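Local coordinates for protein DNA primase (Helicobacter pylori, PDB 4EHS) that synthesises the short RNA primers of DNA replication and, through its C-terminal helicase-binding domain, the part in this chain, binds the DnaB helicase, whose activity it stimulates, at residues F32-V37 with F60-Q65. Residues are numbered along the deposited sequence; the frame is centred on the assembly and turned at random.
Sequences FLEKLV and FLHKKQ
The second turn of helix 30-43 faces the loop that leads into helix 64-71, and the two backbones come nearest at Glu-34 and Lys-63, whose CA atoms are 6.3 Å apart. Within the all-helical DnaB-binding domain of the primase, this is a worked example of a buried carboxylate receiving consecutive backbone N-H groups of a loop. Glu-34 leaves its helix with CG anti to the carbonyl carbon and continues extended (chi2 -170°), so that its carboxylate reaches the peptide groups of residues 61 to 63. OE2 accepts Leu-61 N at 2.8 Å in a nearly straight bond (162°). OE1 takes His-62 N, also at 2.8 Å but more bent, at 144°. Both bonds use the syn lone pairs of the carboxylate, and a weak third bond from the backbone N of Lys-63, the N-cap residue of helix 64-71, also ends on OE1. Three amide dipoles, together with the nearby start of a helix, would be expected to stabilise the negative charge. They also fix the rotation of the carboxylate, whose plane stands nearly perpendicular to the Phe-60 ring. The Glu-34 side chain runs alongside Phe-60 in the reverse direction: OE1 lies 3.4 Å from CD1 at the ring edge, and the Glu-34 CB lies in plane at that edge. The ring itself stacks on Phe-67 and touches Ile-38, tying the loop to both helices. Toward solvent, the aliphatic chains of Lys-35 and Lys-63 pass over one another at a slant, Lys-35 CG touching Lys-63 CE at 3.6 Å. Bends at chi3 of Lys-35 and chi2 of Lys-63 leave the two ammonium groups 4.9 Å apart, where one water accepts from both, at 2.7 Å from Lys-35 NZ and 2.9 Å from Lys-63 NZ.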
ATOM      1  N   PHE A  32     -15.420   3.113 -17.179  1.00 13.59           N
ATOM      2  CA  PHE A  32     -14.962   2.163 -18.180  1.00 13.67           C
ATOM      3  C   PHE A  32     -13.610   1.548 -17.744  1.00 13.16           C
ATOM      4  O   PHE A  32     -13.364   0.363 -17.853  1.00 12.78           O
ATOM      5  CB  PHE A  32     -14.767   2.840 -19.551  1.00 16.19           C
ATOM      6  CG  PHE A  32     -14.370   1.835 -20.675  1.00 18.39           C
ATOM      7  CD1 PHE A  32     -15.344   1.102 -21.368  1.00 21.71           C
ATOM      8  CD2 PHE A  32     -13.026   1.625 -20.968  1.00 22.43           C
ATOM      9  CE1 PHE A  32     -14.937   0.203 -22.370  1.00 21.91           C
ATOM     10  CE2 PHE A  32     -12.611   0.730 -21.969  1.00 22.23           C
ATOM     11  CZ  PHE A  32     -13.589   0.015 -22.644  1.00 24.53           C
ATOM     12  N   LEU A  33     -12.716   2.384 -17.294  1.00 12.70           N
ATOM     13  CA  LEU A  33     -11.404   1.860 -16.868  1.00 13.03           C
ATOM     14  C   LEU A  33     -11.531   0.900 -15.675  1.00 11.22           C
ATOM     15  O   LEU A  33     -10.817  -0.126 -15.646  1.00 11.29           O
ATOM     16  CB  LEU A  33     -10.493   3.018 -16.427  1.00 12.08           C
ATOM     17  CG  LEU A  33      -9.074   2.666 -16.036  1.00 14.76           C
ATOM     18  CD1 LEU A  33      -8.366   1.936 -17.195  1.00 13.21           C
ATOM     19  CD2 LEU A  33      -8.301   3.957 -15.689  1.00 15.03           C
ATOM     20  N   GLU A  34     -12.392   1.185 -14.710  1.00 10.61           N
ATOM     21  CA  GLU A  34     -12.557   0.257 -13.563  1.00 11.13           C
ATOM     22  C   GLU A  34     -13.117  -1.095 -14.033  1.00 12.83           C
ATOM     23  O   GLU A  34     -12.686  -2.190 -13.586  1.00 11.92           O
ATOM     24  CB  GLU A  34     -13.517   0.864 -12.543  1.00 12.06           C
ATOM     25  CG  GLU A  34     -12.861   2.077 -11.838  1.00 13.13           C
ATOM     26  CD  GLU A  34     -13.656   2.580 -10.658  1.00 16.23           C
ATOM     27  OE1 GLU A  34     -14.616   1.904 -10.248  1.00 17.63           O
ATOM     28  OE2 GLU A  34     -13.224   3.662 -10.131  1.00 14.52           O
ATOM     29  N   LYS A  35     -14.076  -1.004 -14.959  1.00 10.96           N
ATOM     30  CA  LYS A  35     -14.635  -2.251 -15.545  1.00 11.87           C
ATOM     31  C   LYS A  35     -13.585  -3.075 -16.237  1.00 11.34           C
ATOM     32  O   LYS A  35     -13.581  -4.331 -16.125  1.00 11.92           O
ATOM     33  CB  LYS A  35     -15.777  -1.907 -16.569  1.00 13.90           C
ATOM     34  CG  LYS A  35     -17.051  -1.557 -15.826  1.00 15.91           C
ATOM     35  CD  LYS A  35     -18.216  -1.473 -16.870  1.00 20.69           C
ATOM     36  CE  LYS A  35     -18.312  -0.115 -17.444  1.00 26.49           C
ATOM     37  NZ  LYS A  35     -19.662   0.123 -18.133  1.00 32.37           N
ATOM     38  N   LEU A  36     -12.738  -2.391 -16.980  1.00 12.17           N
ATOM     39  CA  LEU A  36     -11.704  -3.025 -17.799  1.00 11.71           C
ATOM     40  C   LEU A  36     -10.731  -3.747 -16.908  1.00 12.76           C
ATOM     41  O   LEU A  36     -10.437  -4.908 -17.157  1.00 11.73           O
ATOM     42  CB  LEU A  36     -11.062  -2.045 -18.772  1.00 12.61           C
ATOM     43  CG  LEU A  36     -10.013  -2.579 -19.734  1.00 14.14           C
ATOM     44  CD1 LEU A  36     -10.660  -3.571 -20.689  1.00 16.65           C
ATOM     45  CD2 LEU A  36      -9.414  -1.398 -20.504  1.00 15.17           C
ATOM     46  N   VAL A  37     -10.313  -3.050 -15.855  1.00 11.34           N
ATOM     47  CA  VAL A  37      -9.305  -3.587 -14.936  1.00 13.46           C
ATOM     48  C   VAL A  37      -9.910  -4.854 -14.290  1.00 11.48           C
ATOM     49  O   VAL A  37      -9.248  -5.907 -14.262  1.00 12.05           O
ATOM     50  CB  VAL A  37      -8.847  -2.501 -13.920  1.00 12.47           C
ATOM     51  CG1 VAL A  37      -8.107  -3.185 -12.781  1.00 13.75           C
ATOM     52  CG2 VAL A  37      -7.866  -1.513 -14.578  1.00 13.54           C
ATOM     53  N   PHE A  60     -11.589   2.077  -6.033  1.00 17.94           N
ATOM     54  CA  PHE A  60     -12.721   2.084  -7.014  1.00 17.72           C
ATOM     55  C   PHE A  60     -13.819   3.033  -6.588  1.00 20.06           C
ATOM     56  O   PHE A  60     -14.302   2.941  -5.456  1.00 26.07           O
ATOM     57  CB  PHE A  60     -13.298   0.665  -7.147  1.00 16.63           C
ATOM     58  CG  PHE A  60     -12.336  -0.295  -7.781  1.00 19.27           C
ATOM     59  CD1 PHE A  60     -12.323  -0.415  -9.195  1.00 16.78           C
ATOM     60  CD2 PHE A  60     -11.407  -1.058  -7.036  1.00 19.04           C
ATOM     61  CE1 PHE A  60     -11.412  -1.242  -9.832  1.00 15.36           C
ATOM     62  CE2 PHE A  60     -10.491  -1.900  -7.691  1.00 18.15           C
ATOM     63  CZ  PHE A  60     -10.491  -2.007  -9.097  1.00 15.65           C
ATOM     64  N   LEU A  61     -14.214   3.921  -7.493  1.00 18.60           N
ATOM     65  CA  LEU A  61     -15.342   4.847  -7.263  1.00 19.92           C
ATOM     66  C   LEU A  61     -16.637   4.376  -7.916  1.00 20.41           C
ATOM     67  O   LEU A  61     -17.704   4.916  -7.575  1.00 21.35           O
ATOM     68  CB  LEU A  61     -15.012   6.243  -7.764  1.00 19.67           C
ATOM     69  CG  LEU A  61     -13.691   6.859  -7.285  1.00 23.51           C
ATOM     70  CD1 LEU A  61     -13.594   8.337  -7.650  1.00 22.55           C
ATOM     71  CD2 LEU A  61     -13.553   6.622  -5.802  1.00 26.90           C
ATOM     72  N   HIS A  62     -16.546   3.382  -8.804  1.00 15.66           N
ATOM     73  CA  HIS A  62     -17.730   2.936  -9.559  1.00 17.98           C
ATOM     74  C   HIS A  62     -18.023   1.509  -9.422  1.00 16.51           C
ATOM     75  O   HIS A  62     -19.193   1.119  -9.480  1.00 19.64           O
ATOM     76  CB  HIS A  62     -17.598   3.291 -11.037  1.00 18.08           C
ATOM     77  CG  HIS A  62     -17.425   4.752 -11.278  1.00 20.25           C
ATOM     78  ND1 HIS A  62     -18.477   5.642 -11.184  1.00 20.87           N
ATOM     79  CD2 HIS A  62     -16.298   5.495 -11.570  1.00 17.99           C
ATOM     80  CE1 HIS A  62     -17.998   6.896 -11.404  1.00 20.54           C
ATOM     81  NE2 HIS A  62     -16.700   6.818 -11.672  1.00 19.43           N
ATOM     82  N   LYS A  63     -16.991   0.675  -9.215  1.00 15.96           N
ATOM     83  CA  LYS A  63     -17.149  -0.768  -9.343  1.00 15.74           C
ATOM     84  C   LYS A  63     -16.587  -1.468  -8.085  1.00 16.24           C
ATOM     85  O   LYS A  63     -16.137  -2.594  -8.119  1.00 15.50           O
ATOM     86  CB  LYS A  63     -16.522  -1.324 -10.660  1.00 14.72           C
ATOM     87  CG  LYS A  63     -17.138  -0.748 -11.939  1.00 16.59           C
ATOM     88  CD  LYS A  63     -18.555  -1.228 -12.129  1.00 17.04           C
ATOM     89  CE  LYS A  63     -19.280  -0.416 -13.174  1.00 17.09           C
ATOM     90  NZ  LYS A  63     -20.681  -0.789 -13.452  1.00 18.06           N
ATOM     91  N   LYS A  64     -16.776  -0.807  -6.947  1.00 18.59           N
ATOM     92  CA  LYS A  64     -16.253  -1.344  -5.716  1.00 19.97           C
ATOM     93  C   LYS A  64     -16.918  -2.680  -5.381  1.00 19.26           C
ATOM     94  O   LYS A  64     -16.243  -3.619  -4.971  1.00 19.02           O
ATOM     95  CB  LYS A  64     -16.452  -0.303  -4.625  1.00 22.70           C
ATOM     96  CG  LYS A  64     -15.990  -0.786  -3.272  1.00 27.05           C
ATOM     97  CD  LYS A  64     -16.138   0.384  -2.301  1.00 30.07           C
ATOM     98  CE  LYS A  64     -15.237   0.194  -1.088  1.00 33.60           C
ATOM     99  NZ  LYS A  64     -15.612  -1.098  -0.445  1.00 34.51           N
ATOM    100  N   GLN A  65     -18.228  -2.793  -5.578  1.00 19.94           N
ATOM    101  CA  GLN A  65     -18.928  -4.034  -5.220  1.00 20.64           C
ATOM    102  C   GLN A  65     -18.419  -5.202  -6.064  1.00 19.56           C
ATOM    103  O   GLN A  65     -18.231  -6.270  -5.528  1.00 18.30           O
ATOM    104  CB  GLN A  65     -20.476  -3.907  -5.338  1.00 24.10           C
ATOM    105  CG  GLN A  65     -20.960  -2.788  -4.417  1.00 28.50           C
ATOM    106  CD  GLN A  65     -22.464  -2.562  -4.371  1.00 34.28           C
ATOM    107  OE1 GLN A  65     -23.276  -3.390  -4.817  1.00 34.25           O
ATOM    108  NE2 GLN A  65     -22.846  -1.424  -3.803  1.00 37.57           N
TER
HETATM  109  O   HOH W   1     -21.409  -0.100 -16.131  1.00 39.30           O